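Local atomic coordinates of O-methyltransferase (Coxiella burnetii, PDB entry 3TR6), a protein that probably transfers a methyl group from S-adenosylmethionine to an oxygen of an acceptor substrate. Residues L92-V97 and I118-S123; R39-Y44 and G72-Y77; D142-D147 and K162-G167. All coordinates share one frame; numbering follows the deposited sequence.

Contact 1 (L92-V97 and I118-S123); sequences LITCDV and IGLRLS. With SAH (S-adenosyl-L-homocysteine), chain C.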
loop_
_atom_site.group_PDB
_atom_site.type_symbol
_atom_site.label_atom_id
_atom_site.label_comp_id
_atom_site.label_asym_id
_atom_site.label_seq_id
_atom_site.Cartn_x
_atom_site.Cartn_y
_atom_site.Cartn_z
ATOM N N LEU A 92 -10.440 -3.228 18.042
ATOM C CA LEU A 92 -9.242 -2.406 18.012
ATOM C C LEU A 92 -9.027 -1.787 19.379
ATOM O O LEU A 92 -9.937 -1.176 19.940
ATOM C CB LEU A 92 -9.373 -1.305 16.946
ATOM C CG LEU A 92 -8.183 -0.364 16.694
ATOM C CD1 LEU A 92 -8.260 0.236 15.296
ATOM C CD2 LEU A 92 -8.079 0.739 17.753
ATOM N N ILE A 93 -7.832 -1.957 19.927
ATOM C CA ILE A 93 -7.471 -1.251 21.148
ATOM C C ILE A 93 -6.513 -0.118 20.812
ATOM O O ILE A 93 -5.584 -0.288 20.023
ATOM C CB ILE A 93 -6.853 -2.183 22.214
ATOM C CG1 ILE A 93 -5.512 -2.736 21.744
ATOM C CG2 ILE A 93 -7.804 -3.318 22.549
ATOM C CD1 ILE A 93 -4.939 -3.765 22.690
ATOM N N THR A 94 -6.753 1.045 21.403
ATOM C CA THR A 94 -5.961 2.224 21.095
ATOM C C THR A 94 -5.233 2.722 22.340
ATOM O O THR A 94 -5.800 2.758 23.430
ATOM C CB THR A 94 -6.834 3.341 20.488
ATOM O OG1 THR A 94 -6.030 4.495 20.231
ATOM C CG2 THR A 94 -7.975 3.710 21.425
ATOM N N CYS A 95 -3.972 3.099 22.169
ATOM C CA CYS A 95 -3.125 3.441 23.302
ATOM C C CYS A 95 -2.724 4.907 23.307
ATOM O O CYS A 95 -2.356 5.468 22.278
ATOM C CB CYS A 95 -1.864 2.578 23.297
ATOM S SG CYS A 95 -2.170 0.819 23.101
ATOM N N ASP A 96 -2.791 5.514 24.485
ATOM C CA ASP A 96 -2.298 6.865 24.687
ATOM C C ASP A 96 -2.177 7.109 26.183
ATOM O O ASP A 96 -2.632 6.300 26.991
ATOM C CB ASP A 96 -3.231 7.893 24.042
ATOM C CG ASP A 96 -2.509 9.174 23.651
ATOM O OD1 ASP A 96 -1.731 9.701 24.473
ATOM O OD2 ASP A 96 -2.711 9.651 22.514
ATOM N N VAL A 97 -1.560 8.223 26.550
ATOM C CA VAL A 97 -1.383 8.559 27.953
ATOM C C VAL A 97 -2.057 9.894 28.258
ATOM O O VAL A 97 -2.109 10.329 29.407
ATOM C CB VAL A 97 0.107 8.634 28.315
ATOM C CG1 VAL A 97 0.725 9.890 27.726
ATOM C CG2 VAL A 97 0.295 8.593 29.824
ATOM N N ILE A 118 -13.976 -0.486 19.666
ATOM C CA ILE A 118 -12.769 0.204 20.111
ATOM C C ILE A 118 -12.697 0.290 21.629
ATOM O O ILE A 118 -13.681 0.624 22.285
ATOM C CB ILE A 118 -12.656 1.628 19.516
ATOM C CG1 ILE A 118 -12.722 1.577 17.989
ATOM C CG2 ILE A 118 -11.369 2.296 19.984
ATOM C CD1 ILE A 118 -12.621 2.927 17.334
ATOM N N GLY A 119 -11.528 -0.023 22.178
ATOM C CA GLY A 119 -11.291 0.088 23.603
ATOM C C GLY A 119 -10.022 0.861 23.905
ATOM O O GLY A 119 -8.942 0.522 23.417
ATOM N N LEU A 120 -10.153 1.906 24.716
ATOM C CA LEU A 120 -9.025 2.756 25.071
ATOM C C LEU A 120 -8.194 2.177 26.212
ATOM O O LEU A 120 -8.714 1.889 27.290
ATOM C CB LEU A 120 -9.515 4.153 25.455
ATOM C CG LEU A 120 -8.493 5.067 26.134
ATOM C CD1 LEU A 120 -7.285 5.310 25.236
ATOM C CD2 LEU A 120 -9.133 6.385 26.536
ATOM N N ARG A 121 -6.900 2.008 25.966
ATOM C CA ARG A 121 -5.967 1.633 27.017
ATOM C C ARG A 121 -5.140 2.856 27.400
ATOM O O ARG A 121 -4.158 3.185 26.738
ATOM C CB ARG A 121 -5.056 0.497 26.551
ATOM C CG ARG A 121 -5.801 -0.754 26.086
ATOM C CD ARG A 121 -6.522 -1.467 27.230
ATOM N NE ARG A 121 -7.387 -2.534 26.730
ATOM C CZ ARG A 121 -8.689 -2.394 26.491
ATOM N NH1 ARG A 121 -9.289 -1.233 26.719
ATOM N NH2 ARG A 121 -9.397 -3.417 26.030
ATOM N N LEU A 122 -5.546 3.530 28.469
ATOM C CA LEU A 122 -4.893 4.762 28.888
ATOM C C LEU A 122 -3.726 4.501 29.840
ATOM O O LEU A 122 -3.914 4.342 31.043
ATOM C CB LEU A 122 -5.911 5.700 29.532
ATOM C CG LEU A 122 -5.449 7.136 29.777
ATOM C CD1 LEU A 122 -4.899 7.742 28.495
ATOM C CD2 LEU A 122 -6.581 7.988 30.336
ATOM N N SER A 123 -2.523 4.458 29.277
ATOM C CA SER A 123 -1.295 4.291 30.040
ATOM C C SER A 123 -0.151 4.178 29.045
ATOM O O SER A 123 -0.394 4.007 27.855
ATOM C CB SER A 123 -1.363 3.042 30.925
ATOM O OG SER A 123 -0.758 1.926 30.289
HETATM N N SAH C . -2.574 8.188 15.271
HETATM C CA SAH C . -2.880 9.436 15.913
HETATM C CB SAH C . -1.629 10.271 16.131
HETATM C CG SAH C . -1.166 10.435 17.560
HETATM S SD SAH C . 0.166 11.586 17.865
HETATM C C SAH C . -3.848 10.206 15.083
HETATM O O SAH C . -3.972 11.447 15.273
HETATM O OXT SAH C . -4.539 9.634 14.202
HETATM C "C5'" SAH C . 1.139 11.032 19.256
HETATM C "C4'" SAH C . 0.423 10.570 20.408
HETATM O "O4'" SAH C . 1.285 9.674 21.194
HETATM C "C3'" SAH C . 0.085 11.701 21.297
HETATM O "O3'" SAH C . -1.270 11.735 21.484
HETATM C "C2'" SAH C . 0.769 11.416 22.568
HETATM O "O2'" SAH C . -0.026 11.755 23.634
HETATM C "C1'" SAH C . 0.974 9.946 22.525
HETATM N N9 SAH C . 2.013 9.414 23.402
HETATM C C8 SAH C . 3.186 9.990 23.708
HETATM N N7 SAH C . 3.845 9.166 24.538
HETATM C C5 SAH C . 3.094 8.068 24.759
HETATM C C6 SAH C . 3.267 6.908 25.520
HETATM N N6 SAH C . 4.454 6.705 26.286
HETATM N N1 SAH C . 2.292 5.982 25.519
HETATM C C2 SAH C . 1.171 6.158 24.807
HETATM N N3 SAH C . 0.974 7.259 24.071
HETATM C C4 SAH C . 1.916 8.224 24.029
#

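Contact 2 (R39-Y44 and G72-Y77); sequences RSFSTY and GTFTGY. With SAH (S-adenosyl-L-homocysteine), chain C.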
loop_
_atom_site.group_PDB
_atom_site.type_symbol
_atom_site.label_atom_id
_atom_site.label_comp_id
_atom_site.label_asym_id
_atom_site.label_seq_id
_atom_site.Cartn_x
_atom_site.Cartn_y
_atom_site.Cartn_z
ATOM N N ARG A 39 -8.985 23.108 15.684
ATOM C CA ARG A 39 -9.535 24.216 16.447
ATOM C C ARG A 39 -9.155 24.183 17.930
ATOM O O ARG A 39 -8.958 25.231 18.543
ATOM C CB ARG A 39 -11.058 24.244 16.289
ATOM C CG ARG A 39 -11.753 25.300 17.125
ATOM C CD ARG A 39 -13.206 25.472 16.708
ATOM N NE ARG A 39 -13.968 24.228 16.789
ATOM C CZ ARG A 39 -14.430 23.702 17.921
ATOM N NH1 ARG A 39 -14.194 24.302 19.081
ATOM N NH2 ARG A 39 -15.120 22.568 17.893
ATOM N N SER A 40 -9.040 22.985 18.499
ATOM C CA SER A 40 -8.911 22.841 19.947
ATOM C C SER A 40 -7.526 22.430 20.437
ATOM O O SER A 40 -7.233 22.554 21.624
ATOM C CB SER A 40 -9.944 21.841 20.470
ATOM O OG SER A 40 -11.244 22.151 20.002
ATOM N N PHE A 41 -6.679 21.931 19.542
ATOM C CA PHE A 41 -5.379 21.403 19.954
ATOM C C PHE A 41 -4.206 22.043 19.223
ATOM O O PHE A 41 -4.132 22.013 17.993
ATOM C CB PHE A 41 -5.340 19.884 19.782
ATOM C CG PHE A 41 -6.275 19.148 20.698
ATOM C CD1 PHE A 41 -5.802 18.545 21.852
ATOM C CD2 PHE A 41 -7.629 19.068 20.413
ATOM C CE1 PHE A 41 -6.656 17.871 22.698
ATOM C CE2 PHE A 41 -8.490 18.396 21.261
ATOM C CZ PHE A 41 -8.000 17.797 22.405
ATOM N N SER A 42 -3.285 22.618 19.988
ATOM C CA SER A 42 -2.098 23.235 19.409
ATOM C C SER A 42 -1.220 22.169 18.775
ATOM O O SER A 42 -0.347 22.469 17.964
ATOM C CB SER A 42 -1.311 24.004 20.474
ATOM O OG SER A 42 -0.884 23.154 21.525
ATOM N N THR A 43 -1.467 20.919 19.152
ATOM C CA THR A 43 -0.674 19.795 18.671
ATOM C C THR A 43 -1.370 19.086 17.519
ATOM O O THR A 43 -0.980 17.984 17.140
ATOM C CB THR A 43 -0.401 18.782 19.796
ATOM O OG1 THR A 43 -1.628 18.470 20.473
ATOM C CG2 THR A 43 0.596 19.352 20.795
ATOM N N TYR A 44 -2.388 19.737 16.964
ATOM C CA TYR A 44 -3.209 19.183 15.887
ATOM C C TYR A 44 -2.409 18.538 14.753
ATOM O O TYR A 44 -2.880 17.597 14.120
ATOM C CB TYR A 44 -4.105 20.280 15.303
ATOM C CG TYR A 44 -3.360 21.226 14.387
ATOM C CD1 TYR A 44 -3.377 21.044 13.009
ATOM C CD2 TYR A 44 -2.622 22.289 14.899
ATOM C CE1 TYR A 44 -2.689 21.899 12.165
ATOM C CE2 TYR A 44 -1.931 23.153 14.062
ATOM C CZ TYR A 44 -1.969 22.952 12.696
ATOM O OH TYR A 44 -1.285 23.803 11.856
ATOM N N GLY A 72 -0.935 5.306 19.903
ATOM C CA GLY A 72 -0.953 6.750 19.762
ATOM C C GLY A 72 -2.320 7.246 19.327
ATOM O O GLY A 72 -2.552 7.492 18.145
ATOM N N THR A 73 -3.222 7.402 20.291
ATOM C CA THR A 73 -4.612 7.733 20.001
ATOM C C THR A 73 -4.808 9.176 19.550
ATOM O O THR A 73 -5.524 9.440 18.586
ATOM C CB THR A 73 -5.509 7.515 21.235
ATOM O OG1 THR A 73 -5.158 6.285 21.878
ATOM C CG2 THR A 73 -6.974 7.483 20.831
ATOM N N PHE A 74 -4.175 10.103 20.263
ATOM C CA PHE A 74 -4.461 11.520 20.094
ATOM C C PHE A 74 -5.972 11.718 20.183
ATOM O O PHE A 74 -6.592 11.312 21.160
ATOM C CB PHE A 74 -3.925 12.034 18.758
ATOM C CG PHE A 74 -3.867 13.533 18.667
ATOM C CD1 PHE A 74 -3.853 14.311 19.816
ATOM C CD2 PHE A 74 -3.840 14.166 17.433
ATOM C CE1 PHE A 74 -3.807 15.693 19.738
ATOM C CE2 PHE A 74 -3.792 15.548 17.345
ATOM C CZ PHE A 74 -3.775 16.314 18.503
ATOM N N THR A 75 -6.568 12.327 19.165
ATOM C CA THR A 75 -8.016 12.507 19.145
ATOM C C THR A 75 -8.706 11.378 18.382
ATOM O O THR A 75 -9.886 11.474 18.038
ATOM C CB THR A 75 -8.422 13.878 18.574
ATOM O OG1 THR A 75 -7.907 14.023 17.247
ATOM C CG2 THR A 75 -7.879 15.000 19.453
ATOM N N GLY A 76 -7.951 10.314 18.111
ATOM C CA GLY A 76 -8.505 9.070 17.606
ATOM C C GLY A 76 -8.831 8.970 16.126
ATOM O O GLY A 76 -9.716 8.203 15.746
ATOM N N TYR A 77 -8.118 9.718 15.287
ATOM C CA TYR A 77 -8.388 9.693 13.850
ATOM C C TYR A 77 -8.090 8.321 13.234
ATOM O O TYR A 77 -8.938 7.736 12.558
ATOM C CB TYR A 77 -7.612 10.795 13.112
ATOM C CG TYR A 77 -8.081 11.011 11.685
ATOM C CD1 TYR A 77 -8.991 12.016 11.372
ATOM C CD2 TYR A 77 -7.628 10.198 10.653
ATOM C CE1 TYR A 77 -9.428 12.211 10.070
ATOM C CE2 TYR A 77 -8.058 10.384 9.353
ATOM C CZ TYR A 77 -8.957 11.389 9.066
ATOM O OH TYR A 77 -9.380 11.565 7.769
HETATM N N SAH C . -2.574 8.188 15.271
HETATM C CA SAH C . -2.880 9.436 15.913
HETATM C CB SAH C . -1.629 10.271 16.131
HETATM C CG SAH C . -1.166 10.435 17.560
HETATM S SD SAH C . 0.166 11.586 17.865
HETATM C C SAH C . -3.848 10.206 15.083
HETATM O O SAH C . -3.972 11.447 15.273
HETATM O OXT SAH C . -4.539 9.634 14.202
HETATM C "C5'" SAH C . 1.139 11.032 19.256
HETATM C "C4'" SAH C . 0.423 10.570 20.408
HETATM O "O4'" SAH C . 1.285 9.674 21.194
HETATM C "C3'" SAH C . 0.085 11.701 21.297
HETATM O "O3'" SAH C . -1.270 11.735 21.484
HETATM C "C2'" SAH C . 0.769 11.416 22.568
HETATM O "O2'" SAH C . -0.026 11.755 23.634
HETATM C "C1'" SAH C . 0.974 9.946 22.525
HETATM N N9 SAH C . 2.013 9.414 23.402
HETATM C C8 SAH C . 3.186 9.990 23.708
HETATM N N7 SAH C . 3.845 9.166 24.538
HETATM C C5 SAH C . 3.094 8.068 24.759
HETATM C C6 SAH C . 3.267 6.908 25.520
HETATM N N6 SAH C . 4.454 6.705 26.286
HETATM N N1 SAH C . 2.292 5.982 25.519
HETATM C C2 SAH C . 1.171 6.158 24.807
HETATM N N3 SAH C . 0.974 7.259 24.071
HETATM C C4 SAH C . 1.916 8.224 24.029
#

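Contact 3 (D142-D147 and K162-G167); sequences DLIYID and KLLREG. With NI (nickel (II) ion), chain B; SAH (S-adenosyl-L-homocysteine), chain C.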
loop_
_atom_site.group_PDB
_atom_site.type_symbol
_atom_site.label_atom_id
_atom_site.label_comp_id
_atom_site.label_asym_id
_atom_site.label_seq_id
_atom_site.Cartn_x
_atom_site.Cartn_y
_atom_site.Cartn_z
ATOM N N ASP A 142 -3.368 -8.954 14.165
ATOM C CA ASP A 142 -3.287 -8.938 12.711
ATOM C C ASP A 142 -2.560 -7.704 12.195
ATOM O O ASP A 142 -1.756 -7.787 11.268
ATOM C CB ASP A 142 -4.695 -8.988 12.124
ATOM C CG ASP A 142 -5.444 -10.239 12.531
ATOM O OD1 ASP A 142 -4.848 -11.338 12.461
ATOM O OD2 ASP A 142 -6.620 -10.120 12.932
ATOM N N LEU A 143 -2.843 -6.562 12.811
ATOM C CA LEU A 143 -2.331 -5.286 12.340
ATOM C C LEU A 143 -2.022 -4.358 13.502
ATOM O O LEU A 143 -2.873 -4.117 14.356
ATOM C CB LEU A 143 -3.351 -4.630 11.404
ATOM C CG LEU A 143 -3.071 -3.197 10.939
ATOM C CD1 LEU A 143 -1.721 -3.106 10.260
ATOM C CD2 LEU A 143 -4.170 -2.707 10.010
ATOM N N ILE A 144 -0.801 -3.839 13.531
ATOM C CA ILE A 144 -0.416 -2.864 14.545
ATOM C C ILE A 144 0.105 -1.563 13.915
ATOM O O ILE A 144 1.034 -1.579 13.106
ATOM C CB ILE A 144 0.628 -3.442 15.523
ATOM C CG1 ILE A 144 0.076 -4.690 16.214
ATOM C CG2 ILE A 144 1.016 -2.410 16.565
ATOM C CD1 ILE A 144 1.053 -5.356 17.175
ATOM N N TYR A 145 -0.505 -0.444 14.296
ATOM C CA TYR A 145 -0.125 0.871 13.787
ATOM C C TYR A 145 0.618 1.657 14.858
ATOM O O TYR A 145 0.048 2.011 15.892
ATOM C CB TYR A 145 -1.367 1.634 13.324
ATOM C CG TYR A 145 -1.112 3.043 12.826
ATOM C CD1 TYR A 145 -0.174 3.297 11.835
ATOM C CD2 TYR A 145 -1.838 4.116 13.329
ATOM C CE1 TYR A 145 0.047 4.589 11.371
ATOM C CE2 TYR A 145 -1.631 5.403 12.875
ATOM C CZ TYR A 145 -0.688 5.640 11.898
ATOM O OH TYR A 145 -0.487 6.931 11.451
ATOM N N ILE A 146 1.897 1.921 14.604
ATOM C CA ILE A 146 2.758 2.592 15.568
ATOM C C ILE A 146 2.892 4.076 15.253
ATOM O O ILE A 146 3.516 4.451 14.261
ATOM C CB ILE A 146 4.163 1.971 15.584
ATOM C CG1 ILE A 146 4.082 0.471 15.891
ATOM C CG2 ILE A 146 5.053 2.709 16.575
ATOM C CD1 ILE A 146 5.396 -0.253 15.745
ATOM N N ASP A 147 2.318 4.918 16.109
ATOM C CA ASP A 147 2.290 6.356 15.863
ATOM C C ASP A 147 2.210 7.158 17.167
ATOM O O ASP A 147 1.329 8.000 17.345
ATOM C CB ASP A 147 1.123 6.696 14.929
ATOM C CG ASP A 147 1.113 8.146 14.509
ATOM O OD1 ASP A 147 0.074 8.609 13.993
ATOM O OD2 ASP A 147 2.143 8.825 14.700
ATOM N N LYS A 162 6.319 -9.576 18.365
ATOM C CA LYS A 162 5.932 -10.661 19.257
ATOM C C LYS A 162 4.419 -10.859 19.245
ATOM O O LYS A 162 3.932 -11.987 19.293
ATOM C CB LYS A 162 6.406 -10.375 20.687
ATOM C CG LYS A 162 7.916 -10.264 20.861
ATOM C CD LYS A 162 8.261 -9.890 22.300
ATOM C CE LYS A 162 9.757 -9.960 22.569
ATOM N NZ LYS A 162 10.527 -8.899 21.859
ATOM N N LEU A 163 3.684 -9.752 19.173
ATOM C CA LEU A 163 2.227 -9.775 19.271
ATOM C C LEU A 163 1.528 -10.111 17.955
ATOM O O LEU A 163 0.333 -10.417 17.936
ATOM C CB LEU A 163 1.715 -8.433 19.800
ATOM C CG LEU A 163 1.940 -8.153 21.285
ATOM C CD1 LEU A 163 1.984 -6.659 21.558
ATOM C CD2 LEU A 163 0.867 -8.828 22.132
ATOM N N LEU A 164 2.268 -10.046 16.854
ATOM C CA LEU A 164 1.683 -10.284 15.540
ATOM C C LEU A 164 1.603 -11.762 15.210
ATOM O O LEU A 164 2.529 -12.524 15.497
ATOM C CB LEU A 164 2.476 -9.565 14.444
ATOM C CG LEU A 164 2.231 -8.068 14.243
ATOM C CD1 LEU A 164 3.034 -7.580 13.055
ATOM C CD2 LEU A 164 0.749 -7.773 14.052
ATOM N N ARG A 165 0.490 -12.160 14.603
ATOM C CA ARG A 165 0.381 -13.497 14.043
ATOM C C ARG A 165 1.358 -13.629 12.884
ATOM O O ARG A 165 1.963 -12.651 12.448
ATOM C CB ARG A 165 -1.036 -13.775 13.539
ATOM C CG ARG A 165 -1.415 -13.017 12.273
ATOM C CD ARG A 165 -2.642 -13.637 11.626
ATOM N NE ARG A 165 -3.269 -12.794 10.609
ATOM C CZ ARG A 165 -2.888 -12.731 9.337
ATOM N NH1 ARG A 165 -1.854 -13.442 8.910
ATOM N NH2 ARG A 165 -3.537 -11.945 8.492
ATOM N N GLU A 166 1.516 -14.850 12.394
ATOM C CA GLU A 166 2.289 -15.084 11.189
ATOM C C GLU A 166 1.550 -14.402 10.042
ATOM O O GLU A 166 0.359 -14.643 9.835
ATOM C CB GLU A 166 2.407 -16.583 10.943
ATOM C CG GLU A 166 3.412 -16.982 9.887
ATOM C CD GLU A 166 3.695 -18.473 9.911
ATOM O OE1 GLU A 166 4.331 -18.945 10.882
ATOM O OE2 GLU A 166 3.271 -19.172 8.964
ATOM N N GLY A 167 2.247 -13.534 9.316
ATOM C CA GLY A 167 1.628 -12.777 8.245
ATOM C C GLY A 167 0.956 -11.505 8.735
ATOM O O GLY A 167 0.287 -10.818 7.966
HETATM NI NI NI B . 1.952 10.653 12.894
HETATM N N SAH C . -2.574 8.188 15.271
HETATM C CA SAH C . -2.880 9.436 15.913
HETATM C CB SAH C . -1.629 10.271 16.131
HETATM C CG SAH C . -1.166 10.435 17.560
HETATM S SD SAH C . 0.166 11.586 17.865
HETATM C C SAH C . -3.848 10.206 15.083
HETATM O O SAH C . -3.972 11.447 15.273
HETATM O OXT SAH C . -4.539 9.634 14.202
HETATM C "C5'" SAH C . 1.139 11.032 19.256
HETATM C "C4'" SAH C . 0.423 10.570 20.408
HETATM O "O4'" SAH C . 1.285 9.674 21.194
HETATM C "C3'" SAH C . 0.085 11.701 21.297
HETATM O "O3'" SAH C . -1.270 11.735 21.484
HETATM C "C2'" SAH C . 0.769 11.416 22.568
HETATM O "O2'" SAH C . -0.026 11.755 23.634
HETATM C "C1'" SAH C . 0.974 9.946 22.525
HETATM N N9 SAH C . 2.013 9.414 23.402
HETATM C C8 SAH C . 3.186 9.990 23.708
HETATM N N7 SAH C . 3.845 9.166 24.538
HETATM C C5 SAH C . 3.094 8.068 24.759
HETATM C C6 SAH C . 3.267 6.908 25.520
HETATM N N6 SAH C . 4.454 6.705 26.286
HETATM N N1 SAH C . 2.292 5.982 25.519
HETATM C C2 SAH C . 1.171 6.158 24.807
HETATM N N3 SAH C . 0.974 7.259 24.071
HETATM C C4 SAH C . 1.916 8.224 24.029
#

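Contact 1 (L92-V97 and I118-S123)
Strands 91-96 and 118-122 are the parallel pair of a beta-alpha-beta unit, crossed over by helix 99-111, and they join from L92-I118 to D96-L122. In parallel register, G119 N, R121 N and S123 N donate to L92 O, T94 O and D96 O, and T94 N gives one bond back to G119 O (3.0 Å). The bond from S123 N to D96 O is less straight than the others, at 130°. On one face, T94 CG2 packs 3.9 Å from I118 CG2, while L120 bends its CD1 in toward T94 O. Beta-branched T94 also suits its place by its hydroxyl, which is bonded to T73 and D70 beyond the pair. On the other face, R121 folds back at chi2 (-68°), and its guanidinium lies with one face over I93 CG2; glycine at 119 puts no side chain beside it. D96 closes the strand: OD2 takes the ribose O3' of SAH (2.7 Å) and OD1 takes O2' (2.8 Å). OD1 also receives V97 N on its anti lone pair, and OD2 receives F74 N, so backbone amides steady the carboxylate. An acidic residue ending the second strand and gripping both ribose hydroxyls is characteristic of Rossmann-like class I methyltransferases.

Contact 2 (R39-Y44 and G72-Y77)
The rings of F41 and F74 form a T-shaped pair, the edge of F74 turned to the face of F41 with centroids 5.7 Å apart and planes at 80°. T75 CG2 lies over that same face of F41 in a CH-pi contact, 4.1 Å from the centroid and 19° off the normal; this methyl, offset toward the rim, also covers one face of F74. At the edge of F74, near its plane, stand Y44 CA and the carboxylate oxygen O of SAH. T43 crosses the F74 side chain obliquely and brings OG1 3.6 Å from CE1 of F74. The segment 72-77 is the glycine-rich loop that follows the first strand of the Rossmann-like fold, here a type II' turn from T73 to G76, with F74 in its positive-phi second position and G76 as the N-cap of helix 77-83. F74 has CG anti to its backbone N (chi1 -165°), which starts the ring off toward F41 and T43. Its CB sits 3.4 Å from SAH CG. G72 O accepts a weak hydrogen bond from the SAH amino N (3.0 Å). T75 OG1 is hydrogen-bonded to T37, while K100 makes a cation-pi contact with F41.

Contact 3 (D142-D147 and K162-G167)
R165 has CG between its backbone N and carbonyl carbon (chi1 71°), and from CG to NE the chain runs extended toward D142, whose own CG lies beside its backbone N (chi1 -60°). The two side chains cross and meet in a salt bridge, R165 NE to D142 OD1 at 2.8 Å. The bond comes on the anti side of OD1, out of the carboxylate plane but close to the guanidinium plane, and the two planes are 60° apart; it is thus a one-point pairing through NE. R165 NH1 turns instead to E166 O (2.7 Å), which ties the arginine to its own corner of the chain, where G167 takes a positive phi.

Beside this polar pair the contact is apolar. I144, a beta-branched residue in a strand, directs CG1 to L164 CD2 (3.8 Å) and CD1 to L163 CB (4.1 Å), crossing L163 at about a right angle. L164 CD2 also lies 3.7 Å from D142 O. Leucine suits both places because both side chains are buried among apolar neighbours, L163 against L129, L132 and I133 of helix 125-133, and L164 against I144 and I170.

At the other end of strand 141-146, D147 OD2 coordinates the nickel ion at 2.6 Å; D173 also binds the ion and N174 is part of the site. D147 OD1 accepts a hydrogen bond from the SAH amino N (3.0 Å). The opposite end is fastened differently: D142 OD2 takes the amides of K66 and K67 while OD1 takes R165, so the carboxylate is probably held ionised and its rotation limited by partners on both oxygens.

How the contacts relate
Contacts 1 and 3 both rest on the central sheet, contact 1 at its outermost parallel strand and contact 3 at an inner one; contact 2 lies in the loops at the ligand end. Contact 3 is buried, whereas contacts 1 and 2 are only partly so. Their chemistry differs accordingly: backbone hydrogen bonds dominate 92-97/118-123, aromatic packing 39-44/72-77, and an apolar patch beside a salt bridge 142-147/162-167. Contacts 1 and 2 touch directly, through T94 and D96 of the one and T73 and F74 of the other, while contact 3 meets neither. SAH links all three, ribose in contact 1, the homocysteine part in contacts 2 and 3.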